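Local coordinates for phosphoenolpyruvate-protein phosphotransferase (Acinetobacter sp., PDB 3CI6) that probably transfers the phosphoryl group of phosphoenolpyruvate to a histidine of its partner protein, this chain being the GAF domain of that longer enzyme, at residues Tyr114-Gly119 with Val134-Pro139; Val120-Arg125 with Thr152-Leu157. All coordinates share one frame; numbering follows the deposited sequence.

Interaction 1 of 2, residues Tyr114-Gly119 with Val134-Pro139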
# COMPACT_ATOMS: atom_id res chain seq x y z
N TYR B 114 -22.35 -10.54 14.69
CA TYR B 114 -21.89 -10.53 13.31
C TYR B 114 -21.48 -11.92 12.90
O TYR B 114 -20.48 -12.45 13.37
CB TYR B 114 -20.70 -9.56 13.16
CG TYR B 114 -21.06 -8.14 13.55
CD1 TYR B 114 -21.85 -7.37 12.75
CD2 TYR B 114 -20.56 -7.56 14.72
CE1 TYR B 114 -22.22 -6.08 13.11
CE2 TYR B 114 -20.89 -6.26 15.08
CZ TYR B 114 -21.73 -5.53 14.27
OH TYR B 114 -22.10 -4.24 14.61
N ASN B 115 -22.23 -12.49 11.96
CA ASN B 115 -22.01 -13.86 11.55
C ASN B 115 -21.10 -14.02 10.36
O ASN B 115 -20.93 -15.13 9.86
CB ASN B 115 -23.34 -14.54 11.27
CG ASN B 115 -24.13 -14.77 12.56
OD1 ASN B 115 -23.57 -15.19 13.57
ND2 ASN B 115 -25.38 -14.38 12.55
N SER B 116 -20.51 -12.93 9.89
CA SER B 116 -19.42 -13.01 8.92
C SER B 116 -18.22 -12.23 9.46
O SER B 116 -18.38 -11.20 10.09
CB SER B 116 -19.85 -12.47 7.56
OG SER B 116 -19.73 -11.05 7.54
N PHE B 117 -17.02 -12.75 9.20
CA PHE B 117 -15.78 -12.14 9.67
C PHE B 117 -14.75 -12.26 8.56
O PHE B 117 -14.49 -13.35 8.08
CB PHE B 117 -15.26 -12.90 10.89
CG PHE B 117 -13.93 -12.40 11.41
CD1 PHE B 117 -12.75 -12.93 10.92
CD2 PHE B 117 -13.84 -11.41 12.37
CE1 PHE B 117 -11.55 -12.52 11.38
CE2 PHE B 117 -12.61 -10.98 12.86
CZ PHE B 117 -11.47 -11.51 12.34
N LEU B 118 -14.15 -11.14 8.21
CA LEU B 118 -13.06 -11.11 7.25
C LEU B 118 -11.94 -10.29 7.86
O LEU B 118 -12.05 -9.07 8.01
CB LEU B 118 -13.54 -10.50 5.93
CG LEU B 118 -12.51 -10.13 4.88
CD1 LEU B 118 -11.53 -11.24 4.57
CD2 LEU B 118 -13.24 -9.68 3.58
N GLY B 119 -10.90 -10.97 8.30
CA GLY B 119 -9.75 -10.31 8.99
C GLY B 119 -8.52 -10.39 8.11
O GLY B 119 -8.24 -11.47 7.54
N VAL B 134 -13.54 -6.76 8.72
CA VAL B 134 -14.81 -6.49 8.07
C VAL B 134 -15.81 -7.47 8.65
O VAL B 134 -15.55 -8.69 8.72
CB VAL B 134 -14.67 -6.61 6.54
CG1 VAL B 134 -16.00 -6.79 5.88
CG2 VAL B 134 -13.91 -5.40 5.97
N GLN B 135 -16.94 -6.98 9.12
CA GLN B 135 -17.98 -7.83 9.72
C GLN B 135 -19.34 -7.49 9.15
O GLN B 135 -19.60 -6.34 8.79
CB GLN B 135 -18.04 -7.67 11.23
CG GLN B 135 -16.83 -8.26 11.93
CD GLN B 135 -16.86 -7.94 13.41
OE1 GLN B 135 -16.76 -6.77 13.82
NE2 GLN B 135 -17.07 -8.98 14.22
N ASN B 136 -20.21 -8.48 9.08
CA ASN B 136 -21.58 -8.29 8.67
C ASN B 136 -22.48 -9.11 9.56
O ASN B 136 -22.08 -10.14 10.10
CB ASN B 136 -21.75 -8.68 7.22
CG ASN B 136 -20.97 -7.81 6.33
OD1 ASN B 136 -21.47 -6.75 5.94
ND2 ASN B 136 -19.73 -8.20 6.04
N LYS B 137 -23.71 -8.63 9.70
CA LYS B 137 -24.67 -9.31 10.56
C LYS B 137 -24.95 -10.74 10.11
O LYS B 137 -24.87 -11.69 10.90
CB LYS B 137 -25.93 -8.46 10.64
CG LYS B 137 -25.74 -7.22 11.47
CD LYS B 137 -26.87 -6.24 11.24
CE LYS B 137 -26.64 -4.95 11.97
NZ LYS B 137 -27.89 -4.13 11.92
N GLN B 138 -25.21 -10.90 8.84
CA GLN B 138 -25.50 -12.20 8.27
C GLN B 138 -24.25 -12.85 7.73
O GLN B 138 -23.29 -12.15 7.40
CB GLN B 138 -26.47 -12.02 7.12
CG GLN B 138 -27.81 -11.48 7.59
CD GLN B 138 -28.53 -10.65 6.55
OE1 GLN B 138 -27.92 -10.17 5.58
NE2 GLN B 138 -29.84 -10.46 6.75
N PRO B 139 -24.26 -14.18 7.57
CA PRO B 139 -23.16 -14.83 6.86
C PRO B 139 -23.04 -14.23 5.44
O PRO B 139 -24.06 -13.94 4.81
CB PRO B 139 -23.58 -16.31 6.82
CG PRO B 139 -24.58 -16.46 7.89
CD PRO B 139 -25.31 -15.15 7.94
O HOH W 1 -17.69 -11.38 13.09
O HOH W 2 -17.24 -10.25 6.86
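The ring of Y114 turns an edge to the other strand: its CD1 side meets the peptide link from N136 to K137, in the ring plane, with CD1 3.7 Å from N136 C. At the CD2 side of the ring, the carboxamide of Q135 crosses the tyrosine side chain at about a right angle, amide and ring planes 45° apart, and Q135 NE2 comes within 3.8 Å of Y114 CD2. That amide is held by water 1, which accepts from Q135 NE2 at 2.7 Å and donates to the carbonyls of Y114 and S116; the same water lies at the edge of the F117 ring. F117 also packs on L81 and V85 of helix 80-88. These groups sit at the open end of a beta hairpin, strands 116-124 and 127-136, inside the antiparallel sheet of the GAF fold. L118 and V134 form a hydrogen-bonded pair, V134 N reaching L118 O at 2.8 Å and nearly straight (170°), and L118 N returns a bond to V134 O; in the next such pair, S116 with N136, the bond from N136 N to S116 O is weak. Beyond the strands N115 N binds K137 O at 3.0 Å, approaching from above the carbonyl plane. On the face of L118 and V134, S116 OG takes the crowded position between N and carbonyl carbon and hydrogen-bonds water 2, which donates to V134 O; N136 OD1 instead accepts from D43 N.

Interaction 2 of 2, residues Val120-Arg125 with Thr152-Leu157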
# COMPACT_ATOMS: atom_id res chain seq x y z
N VAL B 120 -7.81 -9.27 8.00
CA VAL B 120 -6.70 -9.14 7.08
C VAL B 120 -5.52 -8.57 7.88
O VAL B 120 -5.66 -7.56 8.57
CB VAL B 120 -7.04 -8.21 5.91
CG1 VAL B 120 -5.87 -8.17 4.96
CG2 VAL B 120 -8.29 -8.70 5.21
N PRO B 121 -4.37 -9.25 7.84
CA PRO B 121 -3.25 -8.71 8.62
C PRO B 121 -2.61 -7.52 7.94
O PRO B 121 -2.49 -7.48 6.71
CB PRO B 121 -2.28 -9.86 8.63
CG PRO B 121 -2.57 -10.58 7.38
CD PRO B 121 -4.02 -10.47 7.12
N VAL B 122 -2.16 -6.56 8.76
CA VAL B 122 -1.40 -5.39 8.29
C VAL B 122 0.03 -5.73 8.67
O VAL B 122 0.35 -5.82 9.86
CB VAL B 122 -1.89 -4.08 8.94
CG1 VAL B 122 -1.11 -2.94 8.33
CG2 VAL B 122 -3.40 -3.88 8.74
N MSE B 123 0.85 -5.97 7.64
CA MSE B 123 2.24 -6.44 7.79
C MSE B 123 3.23 -5.44 7.20
O MSE B 123 3.06 -5.02 6.07
CB MSE B 123 2.41 -7.75 7.02
CG MSE B 123 1.45 -8.87 7.38
SE MSE B 123 1.60 -9.54 9.20
CE MSE B 123 3.51 -10.06 9.05
N TYR B 124 4.28 -5.11 7.96
CA TYR B 124 5.36 -4.27 7.48
C TYR B 124 6.68 -4.93 7.84
O TYR B 124 6.93 -5.22 8.98
CB TYR B 124 5.34 -2.89 8.13
CG TYR B 124 6.37 -1.97 7.58
CD1 TYR B 124 6.16 -1.27 6.39
CD2 TYR B 124 7.58 -1.79 8.25
CE1 TYR B 124 7.12 -0.43 5.89
CE2 TYR B 124 8.54 -0.95 7.73
CZ TYR B 124 8.29 -0.26 6.58
OH TYR B 124 9.28 0.58 6.11
N ARG B 125 7.53 -5.15 6.85
CA ARG B 125 8.83 -5.73 7.10
C ARG B 125 8.76 -6.96 7.99
O ARG B 125 9.52 -7.10 8.98
CB ARG B 125 9.75 -4.71 7.73
CG ARG B 125 11.19 -5.16 7.65
CD ARG B 125 12.20 -4.13 7.20
NE ARG B 125 11.72 -3.26 6.13
CZ ARG B 125 12.13 -1.99 5.99
NH1 ARG B 125 13.04 -1.48 6.84
NH2 ARG B 125 11.64 -1.24 5.00
N THR B 152 -4.28 -4.89 -0.49
CA THR B 152 -3.57 -3.76 -1.07
C THR B 152 -3.69 -2.52 -0.19
O THR B 152 -2.68 -1.86 0.10
CB THR B 152 -4.05 -3.52 -2.50
OG1 THR B 152 -3.86 -4.72 -3.29
CG2 THR B 152 -3.27 -2.31 -3.11
N LEU B 153 -4.90 -2.22 0.30
CA LEU B 153 -5.05 -1.10 1.23
C LEU B 153 -4.28 -1.34 2.51
O LEU B 153 -3.66 -0.43 3.06
CB LEU B 153 -6.52 -0.88 1.54
CG LEU B 153 -7.28 -0.25 0.39
CD1 LEU B 153 -8.82 -0.41 0.62
CD2 LEU B 153 -6.90 1.21 0.17
N CYS B 154 -4.30 -2.57 3.03
CA CYS B 154 -3.56 -2.80 4.26
C CYS B 154 -2.04 -2.57 4.04
O CYS B 154 -1.33 -2.07 4.93
CB CYS B 154 -3.80 -4.20 4.79
SG CYS B 154 -5.39 -4.39 5.59
N ALA B 155 -1.54 -2.94 2.85
CA ALA B 155 -0.12 -2.77 2.56
C ALA B 155 0.23 -1.30 2.50
O ALA B 155 1.34 -0.89 2.93
CB ALA B 155 0.18 -3.42 1.25
N GLN B 156 -0.69 -0.48 2.01
CA GLN B 156 -0.45 0.97 2.02
C GLN B 156 -0.41 1.47 3.45
O GLN B 156 0.52 2.23 3.85
CB GLN B 156 -1.54 1.73 1.29
CG GLN B 156 -1.31 3.22 1.34
CD GLN B 156 -2.38 4.01 0.66
OE1 GLN B 156 -3.44 3.47 0.31
NE2 GLN B 156 -2.14 5.28 0.48
N LEU B 157 -1.37 1.05 4.27
CA LEU B 157 -1.38 1.53 5.67
C LEU B 157 -0.19 1.00 6.44
O LEU B 157 0.25 1.63 7.39
CB LEU B 157 -2.67 1.17 6.40
CG LEU B 157 -3.91 1.98 6.05
CD1 LEU B 157 -5.05 1.37 6.80
CD2 LEU B 157 -3.78 3.46 6.33
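C154 projects from helix 144-167 toward the antiparallel sheet of the GAF domain, in an alpha/beta packing where the segment 152-157 runs at 37° to strand 120-124. The two axes come within 7.1 Å, and the side chains that meet there are those of V120, V122 and C154. From the helix backbone, C154 CB lies 4.0 Å from the carbonyl oxygen P121 O and equally near V122 CG2. At chi1 -76° the sulfur stands anti to the carbonyl carbon, beside the backbone N, and this carries SG to a place where it touches both valines. There SG meets V122 CG2 at 3.8 Å and V120 CG1 at 3.9 Å, so one sulfur bridges residues two apart along the strand, with P121 between them turned away from the helix. C154 also packs on L132 of the neighbouring strand 127-136.

Both valines hold CG1 anti to the backbone N, yet the branches are used differently. V120 offers its CG1 to the sulfur, while V122 gives CG2 to it and sends CG1 to the helix backbone. No hydrogen bond joins the two segments, and the contact is one of van der Waals packing. V122 also packs against S158 and I161 further along the helix. L153 and L157 meet helix 25-40. Separately, A155 O accepts a hydrogen bond from Q156 NE2 of the second subunit, so the helix packed on the sheet also takes part in the dimer interface. The branch of V122 that passes the sulfur by, CG1, ends 3.5 Å from the carbonyl oxygen of C154.

Overall arrangement
Strand 116-124 is the element common to both contacts: its first half enters interaction 1 and its second half interaction 2, the two segments adjoining in sequence. The centres lie 20 Å apart, on opposite sides of the centre of the chain. Along the chain the segments alternate, 114-119, 120-125, 134-139 and 152-157, so the pairings cross. Interaction 1 joins neighbouring strands within the sheet, near the open end of their hairpin, where it is partly buried, whereas interaction 2 secures the sheet to helix 144-167 in the buried interior. One strand thus links in-sheet pairing to helix packing within a single GAF domain, and that same helix reaches the second subunit.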